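Local coordinates for protein prepilin (Salmonella typhi, PDB 3FHV) that is the pilin subunit of type IVb pili, probably assembling into fibres that attach the typhoid bacterium to the host chloride channel CFTR, at residues A[38-43]-A[73-78]; A[90-95]-A[149-154]; A[104-109]-A[129-134]; A[117-122]-A[135-140]. All coordinates share one frame; numbering follows the deposited sequence.

Contact 1: residues A[38-43]-A[73-78]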
# COMPACT_ATOMS: atom_id res chain seq x y z
N LYS A 38 17.70 -4.28 10.38
CA LYS A 38 16.61 -4.77 11.22
C LYS A 38 15.29 -4.06 10.95
O LYS A 38 14.24 -4.69 10.90
CB LYS A 38 16.96 -4.61 12.70
CG LYS A 38 15.87 -5.07 13.65
CD LYS A 38 15.58 -6.56 13.45
CE LYS A 38 14.57 -7.08 14.46
NZ LYS A 38 14.34 -8.54 14.25
N MET A 39 15.35 -2.75 10.80
CA MET A 39 14.14 -1.97 10.54
C MET A 39 13.53 -2.35 9.20
O MET A 39 12.30 -2.45 9.07
CB MET A 39 14.48 -0.47 10.56
CG MET A 39 13.29 0.45 10.35
SD MET A 39 13.72 2.17 10.66
CE MET A 39 12.08 2.86 10.95
N THR A 40 14.39 -2.57 8.21
CA THR A 40 13.93 -2.93 6.87
C THR A 40 13.33 -4.34 6.87
O THR A 40 12.30 -4.58 6.25
CB THR A 40 15.09 -2.83 5.85
OG1 THR A 40 15.53 -1.47 5.76
CG2 THR A 40 14.64 -3.29 4.46
N ASP A 41 13.95 -5.27 7.60
CA ASP A 41 13.43 -6.63 7.66
C ASP A 41 12.04 -6.64 8.32
O ASP A 41 11.14 -7.34 7.86
CB ASP A 41 14.37 -7.55 8.45
CG ASP A 41 13.75 -8.91 8.70
OD1 ASP A 41 13.79 -9.76 7.78
OD2 ASP A 41 13.21 -9.12 9.80
N THR A 42 11.88 -5.87 9.40
CA THR A 42 10.61 -5.79 10.11
C THR A 42 9.51 -5.28 9.17
O THR A 42 8.40 -5.82 9.15
CB THR A 42 10.70 -4.86 11.34
OG1 THR A 42 11.76 -5.29 12.20
CG2 THR A 42 9.39 -4.86 12.11
N LEU A 43 9.82 -4.24 8.40
CA LEU A 43 8.87 -3.67 7.46
C LEU A 43 8.48 -4.69 6.40
O LEU A 43 7.31 -4.84 6.07
CB LEU A 43 9.47 -2.42 6.80
CG LEU A 43 9.44 -1.19 7.70
CD1 LEU A 43 10.47 -0.16 7.25
CD2 LEU A 43 8.02 -0.62 7.71
N ILE A 73 17.65 -0.92 -1.18
CA ILE A 73 16.79 0.08 -0.54
C ILE A 73 16.91 -0.23 0.95
O ILE A 73 16.76 -1.39 1.35
CB ILE A 73 15.30 -0.06 -0.94
CG1 ILE A 73 15.11 0.19 -2.44
CG2 ILE A 73 14.44 0.94 -0.14
CD1 ILE A 73 13.71 -0.13 -2.93
N VAL A 74 17.19 0.78 1.76
CA VAL A 74 17.29 0.58 3.20
C VAL A 74 16.50 1.64 3.97
O VAL A 74 16.64 2.84 3.70
CB VAL A 74 18.76 0.62 3.68
CG1 VAL A 74 18.82 0.32 5.18
CG2 VAL A 74 19.60 -0.40 2.90
N VAL A 75 15.67 1.18 4.90
CA VAL A 75 14.89 2.06 5.76
C VAL A 75 15.64 2.01 7.07
O VAL A 75 15.81 0.94 7.66
CB VAL A 75 13.46 1.53 5.98
CG1 VAL A 75 12.70 2.45 6.96
CG2 VAL A 75 12.71 1.47 4.64
N ALA A 76 16.11 3.17 7.54
CA ALA A 76 16.90 3.20 8.76
C ALA A 76 16.51 4.32 9.71
O ALA A 76 16.06 5.39 9.29
CB ALA A 76 18.38 3.30 8.41
N PRO A 77 16.68 4.08 11.02
CA PRO A 77 16.35 5.09 12.03
C PRO A 77 17.29 6.27 11.91
O PRO A 77 18.46 6.11 11.56
CB PRO A 77 16.54 4.33 13.34
CG PRO A 77 17.71 3.42 13.01
CD PRO A 77 17.32 2.90 11.64
N ASP A 78 16.78 7.47 12.19
CA ASP A 78 17.60 8.67 12.12
C ASP A 78 17.88 9.11 13.55
O ASP A 78 17.10 9.86 14.14
CB ASP A 78 16.87 9.78 11.37
CG ASP A 78 17.71 11.03 11.20
OD1 ASP A 78 18.24 11.53 12.22
OD2 ASP A 78 17.86 11.50 10.06
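Thr40 reaches the backbone of Val75 through its hydroxyl: Val75 N donates to Thr40 OG1 over 2.8 Å, with 162° at the hydrogen. Beside it, Met39 lies at about a right angle over the Val75 side chain. Its CG is anti to the backbone N (chi1 -178°), and the extended chain beyond carries Met39 SD past Val75 CG1 to 3.5 Å from Pro77 N. Nearer the helix axis, Met39 CB sits 3.5 Å from Val75 O. Leu43 crosses Val75 from the next turn; its CD1 is 3.4 Å from Val75 CG1, tighter than ordinary van der Waals contact. Placed between helix 8-25 and the main sheet, the helix corresponds to the alpha-beta loop of type IV pilins, and its segment crosses strand 73-78 at 115°. Val74 and Ala76 bond to Thr92 and Thr90 of strand 88-96, which leaves Val75 N on the opposite flank, where Ile73 pairs with Leu65 and the helix comes in. Further out, Thr40 OG1 also bonds to Gly36 O one turn back, so the hydroxyl has a partner in its own helix as well as in the strand. Met25, Met24 and Leu17 of helix 8-25 pack against Met39, Leu43 and Val75 respectively.

Contact 2: residues A[90-95]-A[149-154]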
# COMPACT_ATOMS: atom_id res chain seq x y z
N THR A 90 14.95 7.34 7.60
CA THR A 90 15.29 7.69 6.23
C THR A 90 15.04 6.48 5.34
O THR A 90 15.07 5.34 5.80
CB THR A 90 16.79 8.06 6.07
OG1 THR A 90 17.60 6.98 6.55
CG2 THR A 90 17.12 9.33 6.82
N ILE A 91 14.75 6.75 4.07
CA ILE A 91 14.58 5.68 3.09
C ILE A 91 15.66 6.02 2.07
O ILE A 91 15.59 7.06 1.42
CB ILE A 91 13.21 5.70 2.38
CG1 ILE A 91 12.09 5.43 3.39
CG2 ILE A 91 13.18 4.61 1.28
CD1 ILE A 91 10.70 5.38 2.74
N THR A 92 16.65 5.15 1.96
CA THR A 92 17.75 5.35 1.04
C THR A 92 17.61 4.36 -0.11
O THR A 92 17.33 3.18 0.11
CB THR A 92 19.12 5.09 1.73
OG1 THR A 92 19.29 6.01 2.81
CG2 THR A 92 20.28 5.26 0.74
N THR A 93 17.80 4.84 -1.34
CA THR A 93 17.73 3.95 -2.50
C THR A 93 19.00 4.20 -3.32
O THR A 93 19.32 5.34 -3.66
CB THR A 93 16.45 4.20 -3.32
OG1 THR A 93 16.42 3.31 -4.44
CG2 THR A 93 16.35 5.65 -3.78
N ASN A 94 19.70 3.11 -3.64
CA ASN A 94 20.98 3.16 -4.35
C ASN A 94 21.03 2.81 -5.83
O ASN A 94 20.16 2.12 -6.36
CB ASN A 94 21.97 2.24 -3.63
CG ASN A 94 22.19 2.64 -2.19
OD1 ASN A 94 22.89 3.60 -1.90
ND2 ASN A 94 21.58 1.89 -1.27
N LYS A 95 22.09 3.29 -6.48
CA LYS A 95 22.35 3.04 -7.89
C LYS A 95 21.18 3.41 -8.80
O LYS A 95 20.87 2.70 -9.76
CB LYS A 95 22.73 1.56 -8.09
CG LYS A 95 23.94 1.14 -7.26
CD LYS A 95 24.42 -0.25 -7.64
CE LYS A 95 25.83 -0.51 -7.14
NZ LYS A 95 26.35 -1.82 -7.63
N THR A 149 22.44 8.05 -5.37
CA THR A 149 21.92 7.59 -4.09
C THR A 149 20.91 8.66 -3.66
O THR A 149 21.26 9.83 -3.54
CB THR A 149 23.02 7.52 -3.00
OG1 THR A 149 24.03 6.59 -3.41
CG2 THR A 149 22.44 7.05 -1.66
N LEU A 150 19.67 8.25 -3.43
CA LEU A 150 18.63 9.18 -3.01
C LEU A 150 18.25 8.83 -1.58
O LEU A 150 18.19 7.65 -1.21
CB LEU A 150 17.39 9.07 -3.91
CG LEU A 150 17.50 9.50 -5.38
CD1 LEU A 150 16.17 9.26 -6.11
CD2 LEU A 150 17.87 10.97 -5.44
N VAL A 151 18.04 9.85 -0.75
CA VAL A 151 17.63 9.62 0.62
C VAL A 151 16.41 10.47 0.93
O VAL A 151 16.41 11.67 0.64
CB VAL A 151 18.75 9.97 1.64
CG1 VAL A 151 18.30 9.58 3.04
CG2 VAL A 151 20.04 9.24 1.29
N PHE A 152 15.38 9.85 1.49
CA PHE A 152 14.16 10.56 1.84
C PHE A 152 14.03 10.55 3.36
O PHE A 152 13.97 9.49 3.98
CB PHE A 152 12.96 9.87 1.17
CG PHE A 152 13.18 9.57 -0.29
CD1 PHE A 152 13.51 10.59 -1.18
CD2 PHE A 152 13.08 8.27 -0.77
CE1 PHE A 152 13.73 10.32 -2.54
CE2 PHE A 152 13.29 7.98 -2.11
CZ PHE A 152 13.62 9.01 -3.00
N ASN A 153 13.97 11.74 3.95
CA ASN A 153 13.80 11.87 5.39
C ASN A 153 12.36 12.19 5.78
O ASN A 153 11.53 12.48 4.92
CB ASN A 153 14.74 12.94 5.95
CG ASN A 153 16.17 12.46 6.07
OD1 ASN A 153 16.96 12.58 5.13
ND2 ASN A 153 16.52 11.90 7.22
N TYR A 154 12.07 12.13 7.07
CA TYR A 154 10.70 11.95 7.54
C TYR A 154 10.57 12.34 9.01
O TYR A 154 11.13 11.69 9.89
CB TYR A 154 10.26 10.50 7.35
CG TYR A 154 9.84 10.18 5.93
CD1 TYR A 154 8.67 10.71 5.40
CD2 TYR A 154 10.61 9.34 5.13
CE1 TYR A 154 8.28 10.41 4.10
CE2 TYR A 154 10.23 9.05 3.84
CZ TYR A 154 9.06 9.58 3.33
OH TYR A 154 8.68 9.29 2.04
O HOH W 1 24.55 4.66 -5.53
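Leu150 O takes the backbone N-H of Thr93 at 2.8 Å, measured from O to Thr93 N, with 164° at the hydrogen. The CA-H of Thr92 approaches the same oxygen, with Thr92 CA 3.2 Å from Leu150 O. The return bond, Leu150 N to Thr93 O, completes one hydrogen-bonded antiparallel pair; Ile91 and Phe152 form another, in which Phe152 N lies 2.8 Å from Ile91 O. Between them, Thr92 and Val151 make a non-hydrogen-bonded pair whose side chains lie alongside on the face away from the helices, Thr92 OG1 being 3.6 Å from Val151 CG2. On the helix-covered face, Thr93 has OG1 anti to its backbone N (chi1 180°), where Tyr14 and Asn67 bond it; CG2 is left to pack 3.6 Å from Leu150 CB. Ile91 sends CD1 to 3.9 Å from Tyr154 CE2. Helix 98-111 closes over Leu150, Phe152 and Tyr154, and helix 8-25 over Ile91. At the far end a water joins Lys95 N to Thr149 OG1 where the backbone pairing stops. Strand 148-154 also bonds to Lys118 and Asn120 on its other edge, so the last strand of the chain runs through the interior of the antiparallel sheet, the central placement that marks the type IVb pilin fold.

Contact 3: residues A[104-109]-A[129-134]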
# COMPACT_ATOMS: atom_id res chain seq x y z
N ILE A 104 12.18 10.85 -9.79
CA ILE A 104 11.86 10.44 -8.43
C ILE A 104 12.10 11.56 -7.41
O ILE A 104 11.26 11.81 -6.54
CB ILE A 104 12.67 9.20 -8.02
CG1 ILE A 104 12.30 8.02 -8.93
CG2 ILE A 104 12.39 8.85 -6.56
CD1 ILE A 104 13.24 6.82 -8.79
N SER A 105 13.25 12.23 -7.51
CA SER A 105 13.54 13.29 -6.56
C SER A 105 12.53 14.42 -6.68
O SER A 105 12.03 14.91 -5.66
CB SER A 105 14.98 13.81 -6.75
OG SER A 105 15.14 14.41 -8.02
N THR A 106 12.20 14.83 -7.90
CA THR A 106 11.23 15.91 -8.06
C THR A 106 9.84 15.45 -7.64
O THR A 106 9.08 16.20 -7.05
CB THR A 106 11.20 16.46 -9.50
OG1 THR A 106 10.89 15.40 -10.43
CG2 THR A 106 12.55 17.07 -9.85
N GLY A 107 9.53 14.19 -7.95
CA GLY A 107 8.23 13.66 -7.57
C GLY A 107 8.01 13.64 -6.07
O GLY A 107 6.93 14.00 -5.58
N MET A 108 9.04 13.24 -5.32
CA MET A 108 8.95 13.18 -3.87
C MET A 108 8.85 14.60 -3.30
O MET A 108 8.21 14.82 -2.27
CB MET A 108 10.18 12.46 -3.27
CG MET A 108 10.30 10.97 -3.63
SD MET A 108 8.93 9.91 -3.05
CE MET A 108 9.25 9.89 -1.30
N SER A 109 9.48 15.56 -3.98
CA SER A 109 9.41 16.95 -3.54
C SER A 109 7.97 17.46 -3.68
O SER A 109 7.41 18.04 -2.75
CB SER A 109 10.32 17.83 -4.40
OG SER A 109 10.18 19.20 -4.04
N VAL A 129 12.90 20.07 -4.26
CA VAL A 129 13.85 19.71 -5.31
C VAL A 129 13.15 19.96 -6.64
O VAL A 129 12.10 19.38 -6.92
CB VAL A 129 14.27 18.21 -5.22
CG1 VAL A 129 15.17 17.87 -6.41
CG2 VAL A 129 15.00 17.94 -3.92
N THR A 130 13.73 20.85 -7.44
CA THR A 130 13.19 21.19 -8.75
C THR A 130 13.84 20.36 -9.84
O THR A 130 14.89 19.76 -9.62
CB THR A 130 13.44 22.68 -9.09
OG1 THR A 130 14.85 22.95 -8.99
CG2 THR A 130 12.67 23.60 -8.14
N ALA A 131 13.22 20.32 -11.01
CA ALA A 131 13.76 19.56 -12.13
C ALA A 131 15.14 20.12 -12.46
O ALA A 131 16.05 19.38 -12.80
CB ALA A 131 12.83 19.68 -13.34
N GLU A 132 15.29 21.44 -12.34
CA GLU A 132 16.57 22.07 -12.63
C GLU A 132 17.64 21.62 -11.65
O GLU A 132 18.77 21.37 -12.04
CB GLU A 132 16.45 23.60 -12.59
CG GLU A 132 15.63 24.22 -13.71
CD GLU A 132 14.16 23.89 -13.63
OE1 GLU A 132 13.68 23.59 -12.51
OE2 GLU A 132 13.48 23.93 -14.68
N ILE A 133 17.29 21.52 -10.37
CA ILE A 133 18.26 21.08 -9.38
C ILE A 133 18.63 19.62 -9.59
O ILE A 133 19.81 19.26 -9.63
CB ILE A 133 17.72 21.27 -7.93
CG1 ILE A 133 17.71 22.76 -7.56
CG2 ILE A 133 18.58 20.48 -6.94
CD1 ILE A 133 17.02 23.06 -6.22
N ALA A 134 17.61 18.77 -9.73
CA ALA A 134 17.83 17.34 -9.92
C ALA A 134 18.68 17.04 -11.14
O ALA A 134 19.64 16.26 -11.06
CB ALA A 134 16.49 16.62 -10.01
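Thr106 meets the chain that leads into helix 131-137 with its methyl. Its CB lies 4.0 Å from Val129 O, and from there the two branches part. CG2, anti to the carbonyl carbon of Thr106, reaches across to Ala131 N at 3.5 Å, touches Thr130 C just before it, and approaches Ala134 CB one turn further on. OG1, between the backbone N and the carbonyl carbon (chi1 58°), turns back to its own helix and bonds to Val102 O. Ser105 behaves likewise: its OG bonds to Cys101 O while meeting Ala134 CB at 3.3 Å and Val129 CG1 at 3.8 Å. Ser109 differs. Its OG is anti to the backbone N (chi1 176°) and accepts from Val129 N over 2.9 Å, an almost straight bond with 169° at the hydrogen; the same oxygen is bonded to Ala127 O. On the opposing side Thr130 is the N-cap of helix 131-137, its OG1 accepting from Ile133 N. Both segments lie between Cys101 and Cys138, in the disulfide-bounded D-region of the pilin. Thr106 CA and Val129 CA are 5.4 Å apart, a close approach consistent with the small side chains. One direct hydrogen bond thus ties the backbone of Val129 to Ser109, and the rest of the interface is van der Waals contact of methyls with backbone and hydroxyl atoms.

Contact 4: residues A[117-122]-A[135-140]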
# COMPACT_ATOMS: atom_id res chain seq x y z
N ILE A 117 15.01 15.78 1.27
CA ILE A 117 15.38 14.91 0.16
C ILE A 117 16.85 15.13 -0.17
O ILE A 117 17.31 16.27 -0.33
CB ILE A 117 14.54 15.23 -1.10
CG1 ILE A 117 13.06 15.00 -0.80
CG2 ILE A 117 14.99 14.36 -2.27
CD1 ILE A 117 12.10 15.48 -1.90
N LYS A 118 17.59 14.03 -0.27
CA LYS A 118 19.01 14.11 -0.56
C LYS A 118 19.36 13.42 -1.87
O LYS A 118 18.91 12.30 -2.13
CB LYS A 118 19.83 13.44 0.54
CG LYS A 118 19.50 13.89 1.95
CD LYS A 118 20.45 13.22 2.94
CE LYS A 118 20.15 13.61 4.38
NZ LYS A 118 21.10 12.95 5.31
N ILE A 119 20.15 14.09 -2.69
CA ILE A 119 20.60 13.50 -3.96
C ILE A 119 22.12 13.49 -3.82
O ILE A 119 22.76 14.54 -3.83
CB ILE A 119 20.20 14.36 -5.17
CG1 ILE A 119 18.68 14.49 -5.24
CG2 ILE A 119 20.71 13.68 -6.47
CD1 ILE A 119 18.19 15.33 -6.41
N ASN A 120 22.67 12.29 -3.67
CA ASN A 120 24.11 12.13 -3.48
C ASN A 120 24.52 13.00 -2.29
O ASN A 120 23.92 12.89 -1.22
CB ASN A 120 24.82 12.51 -4.78
CG ASN A 120 24.41 11.60 -5.94
OD1 ASN A 120 24.19 12.05 -7.07
ND2 ASN A 120 24.30 10.32 -5.65
N GLY A 121 25.52 13.86 -2.44
CA GLY A 121 25.93 14.68 -1.31
C GLY A 121 25.17 15.99 -1.16
O GLY A 121 25.66 16.91 -0.52
N ASN A 122 23.98 16.08 -1.73
CA ASN A 122 23.19 17.31 -1.66
C ASN A 122 21.94 17.09 -0.82
O ASN A 122 21.02 16.40 -1.25
CB ASN A 122 22.81 17.74 -3.07
CG ASN A 122 24.02 17.92 -3.96
OD1 ASN A 122 24.73 18.91 -3.85
ND2 ASN A 122 24.27 16.95 -4.83
N SER A 135 18.35 17.65 -12.28
CA SER A 135 19.09 17.43 -13.52
C SER A 135 20.59 17.63 -13.31
O SER A 135 21.42 16.91 -13.88
CB SER A 135 18.62 18.39 -14.62
OG SER A 135 17.26 18.17 -14.95
N SER A 136 20.93 18.61 -12.50
CA SER A 136 22.33 18.90 -12.25
C SER A 136 22.96 17.97 -11.22
O SER A 136 24.04 17.42 -11.45
CB SER A 136 22.46 20.37 -11.81
OG SER A 136 23.81 20.71 -11.51
N GLU A 137 22.28 17.76 -10.10
CA GLU A 137 22.80 16.91 -9.04
C GLU A 137 22.79 15.41 -9.33
O GLU A 137 23.60 14.67 -8.79
CB GLU A 137 22.08 17.18 -7.73
CG GLU A 137 22.22 18.62 -7.26
CD GLU A 137 21.51 18.85 -5.95
OE1 GLU A 137 20.67 18.00 -5.59
OE2 GLU A 137 21.78 19.87 -5.29
N CYS A 138 21.85 14.95 -10.16
CA CYS A 138 21.79 13.54 -10.51
C CYS A 138 22.90 13.30 -11.52
O CYS A 138 22.96 13.99 -12.53
CB CYS A 138 20.45 13.19 -11.14
SG CYS A 138 19.00 13.28 -10.03
N THR A 139 23.76 12.33 -11.25
CA THR A 139 24.89 12.04 -12.14
C THR A 139 24.61 11.01 -13.23
O THR A 139 23.74 10.16 -13.10
CB THR A 139 26.12 11.60 -11.31
OG1 THR A 139 25.73 10.58 -10.38
CG2 THR A 139 26.69 12.78 -10.54
N ALA A 140 25.37 11.11 -14.32
CA ALA A 140 25.23 10.22 -15.46
C ALA A 140 25.44 8.75 -15.10
O ALA A 140 26.17 8.44 -14.16
CB ALA A 140 26.22 10.62 -16.55
O HOH W 2 25.51 15.50 -7.24
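Glu137 lies with its carboxylate stacked on the amide of Asn122, the two side chains meeting tip to tip and their planes only 15° apart. Glu137 CD is 3.3 Å from Asn122 CG, and Glu137 OE2 is 3.2 Å from Asn122 CB. The glutamate chain is extended beyond CG (chi2 -179°), which carries CD out to the turn. Ile119 crosses Glu137 at about a right angle: Ile119 CB sits 3.7 Å from Glu137 OE1, and Ile119 CG2 reaches 4.0 Å from Cys138 SG, which is disulfide-bonded to Cys101. Asn122 is held from its own side. Its ND2 donates to Ile119 O over 3.0 Å, and that oxygen also receives Asn122 N, the backbone bond of the type II' turn that links the hairpin strands 116-119 and 122-124. A water donates to Glu137 O at 2.6 Å and accepts a weak bond from Asn122 ND2. Helix end, disulfide and hairpin tip are thus brought together within the D-region. With no clear direct hydrogen bond, cohesion comes from flat stacking, apolar contact and the bridging water. Asn122 OD1 and Glu137 OE2, both acceptors, are 3.4 Å apart, which may slightly favour protonation of the carboxylate.

In the fold
Contact 2 lies nearest the middle of the chain, though one face of it is more open, and is held by regular backbone bonds; contact 1 is buried and joins a helix to the sheet through side-chain packing and one hydroxyl-to-backbone bond. Strands 72-78 and 88-96, neighbours in the sheet, join the two. Contacts 3 and 4 sit farther out, their centres about 15 Å from the centre of the chain and across it from contact 1. Both use helix 131-137, one at its start with a serine-to-backbone bond and small-group packing, the other at its end with an amide-carboxylate stack and water. Met108 and Ile104 link contact 3 to the aromatic face of contact 2.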